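Local coordinates for protein laminin subunit ALPHA-1 (Mus musculus, PDB 2JD4) that forms the LG4-5 part of a basement membrane laminin chain, a metal-binding domain pair that probably anchors laminin to cell surfaces, at residues 196-210 with 367-381. The protein carries 4 engineered substitutions. Sequence-based numbering, arbitrary orientation.
Sequences VAQEGTFFEGSGYAA and AFDLQGVFPHSCPGP
Val373 packs beside Phe203 at the tight inner side of this antiparallel pairing. Its CG1, anti to the backbone N (chi1 178°), sits over one face of the Phe203 ring, 4.0 Å from the centroid, while Val373 CG2 reaches the backbone of Tyr208; a beta-branched residue thus fills both directions. Ala209, small enough to let Leu370 CD1 come within 3.7 Å of its CB, continues this apolar face, and Val326 and Val348 on neighbouring strands also touch Phe203.

Phe374 N donates to Phe202 O (2.9 Å), their side chains lie side by side, and Pro379 CG sits over one face of the Phe202 ring. Both segments also turn a corner, at Gly205–Ser206 and at Gln371–Gly372. Gly372, at positive phi, sits where a CB would clash with Ser206 OG, and water 3 ties Gly372 O to the amides of Gly205 and Gly207.

Near Tyr208, Asp369 and exposed Gln371 the pairing meets the surface, and polar groups replace the apolar packing. Tyr208 OH donates to Asp369 OD2 (2.7 Å), approaching from above the carboxylate plane, with ring and carboxylate almost perpendicular; Gln371 NE2 holds the other oxygen, Asp369 OD1, at 3.2 Å. With an alanine for Asp369, the Tyr208 hydroxyl and the Gln371 amide would probably lose the carboxylate they share, one oxygen each, and be freer to turn.

Thr201 OG1 accepts a bond from His376 N (2.8 Å), fastening the type II turn Phe374–Ser377. Gln198 reaches through NE2 to Pro379 O in its own amide plane and through OE1 to Trp285; Cys378 SG, in its disulfide with Cys347, packs against Gln198 CG at 3.6 Å. Segment 367-381 thus pairs with the segment opening the second laminin G domain, the meeting of first and last strands characteristic of the LG beta-sandwich, a concanavalin-like jellyroll.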
ATOM      1  N   VAL A 196       3.879 -12.752 -10.827  1.00 17.34           N
ATOM      2  CA  VAL A 196       5.129 -12.039 -10.565  1.00 21.51           C
ATOM      3  C   VAL A 196       4.810 -10.578 -10.252  1.00 20.39           C
ATOM      4  O   VAL A 196       4.147  -9.906 -11.044  1.00 17.44           O
ATOM      5  CB  VAL A 196       6.067 -12.058 -11.793  1.00 23.72           C
ATOM      6  CG1 VAL A 196       7.366 -11.351 -11.451  1.00 30.98           C
ATOM      7  CG2 VAL A 196       6.335 -13.485 -12.233  1.00 31.06           C
ATOM      8  N   ALA A 197       5.291 -10.086  -9.109  1.00 18.54           N
ATOM      9  CA  ALA A 197       5.033  -8.704  -8.710  1.00 20.19           C
ATOM     10  C   ALA A 197       6.300  -7.966  -8.283  1.00 20.43           C
ATOM     11  O   ALA A 197       7.336  -8.582  -8.018  1.00 19.50           O
ATOM     12  CB  ALA A 197       4.010  -8.671  -7.572  1.00 20.74           C
ATOM     13  N   GLN A 198       6.201  -6.641  -8.233  1.00 16.30           N
ATOM     14  CA  GLN A 198       7.305  -5.784  -7.826  1.00 16.93           C
ATOM     15  C   GLN A 198       6.730  -4.721  -6.896  1.00 15.49           C
ATOM     16  O   GLN A 198       5.528  -4.469  -6.916  1.00 17.91           O
ATOM     17  CB  GLN A 198       7.968  -5.136  -9.051  1.00 17.44           C
ATOM     18  CG  GLN A 198       7.055  -4.279  -9.934  1.00 18.26           C
ATOM     19  CD  GLN A 198       7.795  -3.691 -11.143  1.00 17.97           C
ATOM     20  OE1 GLN A 198       8.832  -3.053 -10.994  1.00 22.28           O
ATOM     21  NE2 GLN A 198       7.255  -3.910 -12.339  1.00 18.60           N
ATOM     22  N   GLU A 199       7.569  -4.107  -6.071  1.00 15.07           N
ATOM     23  CA  GLU A 199       7.075  -3.094  -5.146  1.00 15.83           C
ATOM     24  C   GLU A 199       6.416  -1.925  -5.872  1.00 16.75           C
ATOM     25  O   GLU A 199       7.012  -1.332  -6.773  1.00 19.89           O
ATOM     26  CB  GLU A 199       8.208  -2.564  -4.269  1.00 16.70           C
ATOM     27  CG  GLU A 199       7.740  -1.506  -3.273  1.00 16.35           C
ATOM     28  CD  GLU A 199       8.820  -1.103  -2.295  1.00 23.10           C
ATOM     29  OE1 GLU A 199       9.980  -1.531  -2.480  1.00 30.41           O
ATOM     30  OE2 GLU A 199       8.509  -0.353  -1.346  1.00 25.40           O
ATOM     31  N   GLY A 200       5.190  -1.599  -5.467  1.00 17.55           N
ATOM     32  CA  GLY A 200       4.467  -0.497  -6.084  1.00 16.88           C
ATOM     33  C   GLY A 200       2.954  -0.642  -6.176  1.00 18.92           C
ATOM     34  O   GLY A 200       2.380  -1.678  -5.827  1.00 15.79           O
ATOM     35  N   THR A 201       2.305   0.417  -6.661  1.00 16.73           N
ATOM     36  CA  THR A 201       0.860   0.441  -6.822  1.00 16.06           C
ATOM     37  C   THR A 201       0.495   0.556  -8.298  1.00 16.13           C
ATOM     38  O   THR A 201       0.930   1.488  -8.979  1.00 14.89           O
ATOM     39  CB  THR A 201       0.245   1.641  -6.089  1.00 16.59           C
ATOM     40  OG1 THR A 201       0.366   1.456  -4.676  1.00 15.51           O
ATOM     41  CG2 THR A 201      -1.210   1.807  -6.471  1.00 12.81           C
ATOM     42  N   PHE A 202      -0.322  -0.374  -8.775  1.00 15.07           N
ATOM     43  CA  PHE A 202      -0.745  -0.378 -10.173  1.00 17.79           C
ATOM     44  C   PHE A 202      -1.946   0.537 -10.446  1.00 17.26           C
ATOM     45  O   PHE A 202      -2.916   0.548  -9.683  1.00 13.01           O
ATOM     46  CB  PHE A 202      -1.105  -1.801 -10.602  1.00 17.93           C
ATOM     47  CG  PHE A 202      -1.446  -1.924 -12.062  1.00 21.07           C
ATOM     48  CD1 PHE A 202      -0.531  -1.531 -13.036  1.00 16.99           C
ATOM     49  CD2 PHE A 202      -2.674  -2.444 -12.462  1.00 17.36           C
ATOM     50  CE1 PHE A 202      -0.832  -1.656 -14.392  1.00 23.67           C
ATOM     51  CE2 PHE A 202      -2.986  -2.573 -13.823  1.00 22.94           C
ATOM     52  CZ  PHE A 202      -2.062  -2.178 -14.784  1.00 19.27           C
ATOM     53  N   PHE A 203      -1.849   1.299 -11.539  1.00 16.18           N
ATOM     54  CA  PHE A 203      -2.894   2.211 -12.004  1.00 16.27           C
ATOM     55  C   PHE A 203      -3.228   1.708 -13.420  1.00 18.11           C
ATOM     56  O   PHE A 203      -2.395   1.809 -14.319  1.00 17.63           O
ATOM     57  CB  PHE A 203      -2.372   3.651 -12.099  1.00 15.33           C
ATOM     58  CG  PHE A 203      -2.083   4.304 -10.768  1.00 17.90           C
ATOM     59  CD1 PHE A 203      -0.981   3.924 -10.005  1.00 18.57           C
ATOM     60  CD2 PHE A 203      -2.893   5.339 -10.305  1.00 17.96           C
ATOM     61  CE1 PHE A 203      -0.688   4.568  -8.801  1.00 19.60           C
ATOM     62  CE2 PHE A 203      -2.614   5.993  -9.108  1.00 13.55           C
ATOM     63  CZ  PHE A 203      -1.506   5.607  -8.351  1.00 18.18           C
ATOM     64  N   GLU A 204      -4.429   1.175 -13.619  1.00 17.71           N
ATOM     65  CA  GLU A 204      -4.810   0.621 -14.921  1.00 23.55           C
ATOM     66  C   GLU A 204      -5.098   1.618 -16.050  1.00 25.84           C
ATOM     67  O   GLU A 204      -5.203   1.212 -17.213  1.00 25.08           O
ATOM     68  CB  GLU A 204      -6.009  -0.323 -14.763  1.00 23.13           C
ATOM     69  CG  GLU A 204      -7.346   0.363 -14.519  1.00 25.71           C
ATOM     70  CD  GLU A 204      -8.478  -0.623 -14.274  1.00 25.70           C
ATOM     71  OE1 GLU A 204      -9.650  -0.197 -14.268  1.00 30.50           O
ATOM     72  OE2 GLU A 204      -8.202  -1.822 -14.080  1.00 26.18           O
ATOM     73  N   GLY A 205      -5.245   2.900 -15.713  1.00 24.54           N
ATOM     74  CA  GLY A 205      -5.495   3.915 -16.727  1.00 25.00           C
ATOM     75  C   GLY A 205      -6.940   4.360 -16.867  1.00 26.79           C
ATOM     76  O   GLY A 205      -7.276   5.099 -17.793  1.00 28.92           O
ATOM     77  N   SER A 206      -7.796   3.937 -15.940  1.00 26.49           N
ATOM     78  CA  SER A 206      -9.210   4.283 -16.001  1.00 26.10           C
ATOM     79  C   SER A 206      -9.714   5.218 -14.907  1.00 25.49           C
ATOM     80  O   SER A 206     -10.768   5.837 -15.067  1.00 25.05           O
ATOM     81  CB  SER A 206     -10.055   3.009 -15.954  1.00 26.29           C
ATOM     82  OG  SER A 206      -9.952   2.393 -14.674  1.00 27.02           O
ATOM     83  N   GLY A 207      -8.983   5.325 -13.799  1.00 22.07           N
ATOM     84  CA  GLY A 207      -9.463   6.168 -12.718  1.00 20.73           C
ATOM     85  C   GLY A 207      -8.477   7.023 -11.941  1.00 20.16           C
ATOM     86  O   GLY A 207      -7.697   7.768 -12.528  1.00 18.21           O
ATOM     87  N   TYR A 208      -8.512   6.903 -10.614  1.00 18.45           N
ATOM     88  CA  TYR A 208      -7.653   7.709  -9.741  1.00 18.07           C
ATOM     89  C   TYR A 208      -7.773   7.261  -8.287  1.00 18.05           C
ATOM     90  O   TYR A 208      -8.573   6.385  -7.951  1.00 20.87           O
ATOM     91  CB  TYR A 208      -8.113   9.168  -9.815  1.00 19.54           C
ATOM     92  CG  TYR A 208      -9.557   9.303  -9.387  1.00 17.87           C
ATOM     93  CD1 TYR A 208      -9.892   9.495  -8.050  1.00 19.90           C
ATOM     94  CD2 TYR A 208     -10.590   9.106 -10.300  1.00 21.04           C
ATOM     95  CE1 TYR A 208     -11.215   9.477  -7.628  1.00 22.71           C
ATOM     96  CE2 TYR A 208     -11.919   9.086  -9.888  1.00 21.37           C
ATOM     97  CZ  TYR A 208     -12.223   9.265  -8.555  1.00 19.99           C
ATOM     98  OH  TYR A 208     -13.533   9.194  -8.136  1.00 21.82           O
ATOM     99  N   ALA A 209      -6.979   7.888  -7.426  1.00 18.60           N
ATOM    100  CA  ALA A 209      -7.024   7.623  -5.992  1.00 19.09           C
ATOM    101  C   ALA A 209      -7.037   8.996  -5.326  1.00 18.03           C
ATOM    102  O   ALA A 209      -6.234   9.857  -5.684  1.00 19.26           O
ATOM    103  CB  ALA A 209      -5.805   6.839  -5.554  1.00 20.16           C
ATOM    104  N   ALA A 210      -7.959   9.208  -4.388  1.00 16.75           N
ATOM    105  CA  ALA A 210      -8.056  10.492  -3.679  1.00 18.79           C
ATOM    106  C   ALA A 210      -7.734  10.312  -2.192  1.00 18.20           C
ATOM    107  O   ALA A 210      -8.313   9.453  -1.520  1.00 20.03           O
ATOM    108  CB  ALA A 210      -9.457  11.090  -3.850  1.00 15.35           C
ATOM    109  N   ALA A 367      -6.864   5.665   0.699  1.00 24.51           N
ATOM    110  CA  ALA A 367      -7.685   6.529  -0.146  1.00 24.95           C
ATOM    111  C   ALA A 367      -9.156   6.444   0.254  1.00 25.14           C
ATOM    112  O   ALA A 367      -9.650   5.365   0.571  1.00 24.93           O
ATOM    113  CB  ALA A 367      -7.518   6.129  -1.613  1.00 23.02           C
ATOM    114  N   PHE A 368      -9.858   7.576   0.248  1.00 25.78           N
ATOM    115  CA  PHE A 368     -11.273   7.577   0.605  1.00 24.11           C
ATOM    116  C   PHE A 368     -12.149   7.348  -0.627  1.00 25.93           C
ATOM    117  O   PHE A 368     -13.331   7.027  -0.513  1.00 25.73           O
ATOM    118  CB  PHE A 368     -11.651   8.887   1.328  1.00 27.98           C
ATOM    119  CG  PHE A 368     -11.483  10.141   0.495  1.00 25.88           C
ATOM    120  CD1 PHE A 368     -12.492  10.560  -0.370  1.00 26.28           C
ATOM    121  CD2 PHE A 368     -10.334  10.924   0.612  1.00 21.09           C
ATOM    122  CE1 PHE A 368     -12.362  11.745  -1.105  1.00 25.76           C
ATOM    123  CE2 PHE A 368     -10.195  12.105  -0.114  1.00 24.66           C
ATOM    124  CZ  PHE A 368     -11.213  12.519  -0.975  1.00 26.34           C
ATOM    125  N   ASP A 369     -11.549   7.500  -1.804  1.00 24.22           N
ATOM    126  CA  ASP A 369     -12.228   7.297  -3.083  1.00 26.77           C
ATOM    127  C   ASP A 369     -11.157   6.702  -3.995  1.00 27.24           C
ATOM    128  O   ASP A 369     -10.122   7.324  -4.239  1.00 27.89           O
ATOM    129  CB  ASP A 369     -12.743   8.625  -3.646  1.00 29.86           C
ATOM    130  CG  ASP A 369     -13.635   8.438  -4.863  1.00 29.42           C
ATOM    131  OD1 ASP A 369     -13.930   7.277  -5.225  1.00 31.74           O
ATOM    132  OD2 ASP A 369     -14.049   9.451  -5.456  1.00 30.52           O
ATOM    133  N   LEU A 370     -11.416   5.493  -4.479  1.00 25.02           N
ATOM    134  CA  LEU A 370     -10.470   4.749  -5.302  1.00 25.61           C
ATOM    135  C   LEU A 370     -11.167   4.118  -6.507  1.00 26.36           C
ATOM    136  O   LEU A 370     -12.179   3.433  -6.353  1.00 27.53           O
ATOM    137  CB  LEU A 370      -9.849   3.650  -4.433  1.00 28.48           C
ATOM    138  CG  LEU A 370      -8.687   2.775  -4.901  1.00 31.56           C
ATOM    139  CD1 LEU A 370      -7.385   3.551  -4.773  1.00 31.78           C
ATOM    140  CD2 LEU A 370      -8.618   1.520  -4.035  1.00 33.59           C
ATOM    141  N   GLN A 371     -10.615   4.337  -7.697  1.00 22.78           N
ATOM    142  CA  GLN A 371     -11.179   3.784  -8.929  1.00 26.98           C
ATOM    143  C   GLN A 371     -10.058   3.340  -9.872  1.00 24.16           C
ATOM    144  O   GLN A 371      -9.208   4.145 -10.251  1.00 24.77           O
ATOM    145  CB  GLN A 371     -12.034   4.837  -9.649  1.00 31.43           C
ATOM    146  CG  GLN A 371     -13.079   5.538  -8.787  1.00 38.16           C
ATOM    147  CD  GLN A 371     -14.150   4.598  -8.267  1.00 45.39           C
ATOM    148  OE1 GLN A 371     -14.698   3.785  -9.017  1.00 48.18           O
ATOM    149  NE2 GLN A 371     -14.465   4.714  -6.980  1.00 47.74           N
ATOM    150  N   GLY A 372     -10.060   2.067 -10.258  1.00 21.26           N
ATOM    151  CA  GLY A 372      -9.033   1.580 -11.167  1.00 19.02           C
ATOM    152  C   GLY A 372      -7.605   1.694 -10.657  1.00 17.04           C
ATOM    153  O   GLY A 372      -6.672   1.851 -11.445  1.00 16.36           O
ATOM    154  N   VAL A 373      -7.435   1.608  -9.341  1.00 15.45           N
ATOM    155  CA  VAL A 373      -6.116   1.693  -8.712  1.00 15.29           C
ATOM    156  C   VAL A 373      -6.012   0.550  -7.707  1.00 16.19           C
ATOM    157  O   VAL A 373      -6.977   0.259  -7.003  1.00 15.87           O
ATOM    158  CB  VAL A 373      -5.929   3.037  -7.974  1.00 17.14           C
ATOM    159  CG1 VAL A 373      -4.560   3.081  -7.297  1.00 13.40           C
ATOM    160  CG2 VAL A 373      -6.079   4.187  -8.960  1.00 15.68           C
ATOM    161  N   PHE A 374      -4.842  -0.080  -7.632  1.00 14.49           N
ATOM    162  CA  PHE A 374      -4.639  -1.228  -6.752  1.00 13.87           C
ATOM    163  C   PHE A 374      -3.398  -1.039  -5.873  1.00 13.80           C
ATOM    164  O   PHE A 374      -2.326  -1.558  -6.159  1.00 13.41           O
ATOM    165  CB  PHE A 374      -4.529  -2.487  -7.622  1.00 16.79           C
ATOM    166  CG  PHE A 374      -5.649  -2.613  -8.635  1.00 15.97           C
ATOM    167  CD1 PHE A 374      -5.606  -1.898  -9.832  1.00 17.63           C
ATOM    168  CD2 PHE A 374      -6.761  -3.392  -8.369  1.00 17.23           C
ATOM    169  CE1 PHE A 374      -6.660  -1.960 -10.742  1.00 21.38           C
ATOM    170  CE2 PHE A 374      -7.825  -3.462  -9.271  1.00 19.81           C
ATOM    171  CZ  PHE A 374      -7.772  -2.743 -10.461  1.00 22.34           C
ATOM    172  N   PRO A 375      -3.547  -0.294  -4.769  1.00 17.57           N
ATOM    173  CA  PRO A 375      -2.438  -0.022  -3.853  1.00 17.11           C
ATOM    174  C   PRO A 375      -1.590  -1.197  -3.410  1.00 17.93           C
ATOM    175  O   PRO A 375      -2.109  -2.211  -2.941  1.00 17.29           O
ATOM    176  CB  PRO A 375      -3.109   0.701  -2.677  1.00 21.05           C
ATOM    177  CG  PRO A 375      -4.526   0.305  -2.764  1.00 25.94           C
ATOM    178  CD  PRO A 375      -4.815   0.231  -4.234  1.00 19.18           C
ATOM    179  N   HIS A 376      -0.282  -1.040  -3.600  1.00 14.01           N
ATOM    180  CA  HIS A 376       0.722  -2.020  -3.206  1.00 17.93           C
ATOM    181  C   HIS A 376       0.820  -3.260  -4.089  1.00 19.09           C
ATOM    182  O   HIS A 376       1.686  -4.108  -3.866  1.00 19.79           O
ATOM    183  CB  HIS A 376       0.502  -2.426  -1.738  1.00 15.29           C
ATOM    184  CG  HIS A 376       0.502  -1.264  -0.787  1.00 20.91           C
ATOM    185  ND1 HIS A 376       1.601  -0.456  -0.598  1.00 19.74           N
ATOM    186  CD2 HIS A 376      -0.471  -0.767   0.013  1.00 20.46           C
ATOM    187  CE1 HIS A 376       1.307   0.491   0.277  1.00 20.00           C
ATOM    188  NE2 HIS A 376       0.056   0.324   0.664  1.00 20.09           N
ATOM    189  N   SER A 377      -0.050  -3.365  -5.089  1.00 18.83           N
ATOM    190  CA  SER A 377      -0.011  -4.499  -6.006  1.00 16.61           C
ATOM    191  C   SER A 377       0.369  -4.005  -7.403  1.00 16.81           C
ATOM    192  O   SER A 377      -0.417  -3.317  -8.051  1.00 17.57           O
ATOM    193  CB  SER A 377      -1.373  -5.201  -6.033  1.00 18.67           C
ATOM    194  OG  SER A 377      -1.344  -6.356  -6.858  1.00 21.50           O
ATOM    195  N   CYS A 378       1.582  -4.340  -7.845  1.00 17.50           N
ATOM    196  CA  CYS A 378       2.098  -3.942  -9.165  1.00 15.49           C
ATOM    197  C   CYS A 378       2.643  -5.192  -9.867  1.00 18.48           C
ATOM    198  O   CYS A 378       3.476  -5.920  -9.311  1.00 18.52           O
ATOM    199  CB  CYS A 378       3.200  -2.884  -9.005  1.00 16.01           C
ATOM    200  SG  CYS A 378       4.045  -2.410 -10.554  1.00 21.32           S
ATOM    201  N   PRO A 379       2.178  -5.458 -11.103  1.00 20.04           N
ATOM    202  CA  PRO A 379       2.585  -6.621 -11.902  1.00 21.88           C
ATOM    203  C   PRO A 379       3.955  -6.571 -12.568  1.00 25.98           C
ATOM    204  O   PRO A 379       4.554  -5.510 -12.720  1.00 24.41           O
ATOM    205  CB  PRO A 379       1.478  -6.713 -12.940  1.00 21.99           C
ATOM    206  CG  PRO A 379       1.242  -5.264 -13.253  1.00 23.99           C
ATOM    207  CD  PRO A 379       1.233  -4.614 -11.863  1.00 17.35           C
ATOM    208  N   GLY A 380       4.428  -7.747 -12.975  1.00 30.75           N
ATOM    209  CA  GLY A 380       5.702  -7.854 -13.663  1.00 31.33           C
ATOM    210  C   GLY A 380       6.920  -7.809 -12.773  1.00 33.50           C
ATOM    211  O   GLY A 380       6.856  -7.290 -11.659  1.00 30.88           O
ATOM    212  N   PRO A 381       8.052  -8.360 -13.238  1.00 35.15           N
ATOM    213  CA  PRO A 381       9.303  -8.380 -12.477  1.00 35.78           C
ATOM    214  C   PRO A 381      10.013  -7.038 -12.597  1.00 39.07           C
ATOM    215  O   PRO A 381       9.712  -6.250 -13.491  1.00 39.70           O
ATOM    216  CB  PRO A 381      10.083  -9.508 -13.144  1.00 36.66           C
ATOM    217  CG  PRO A 381       9.691  -9.355 -14.579  1.00 35.67           C
ATOM    218  CD  PRO A 381       8.187  -9.142 -14.482  1.00 38.60           C
TER
HETATM  219  O   HOH W   1       3.353  -5.511  -5.659  1.00 19.44           O
HETATM  220  O   HOH W   2       4.245  -3.385  -2.961  1.00 23.75           O
HETATM  221  O   HOH W   3      -6.457   3.976 -13.160  1.00 20.27           O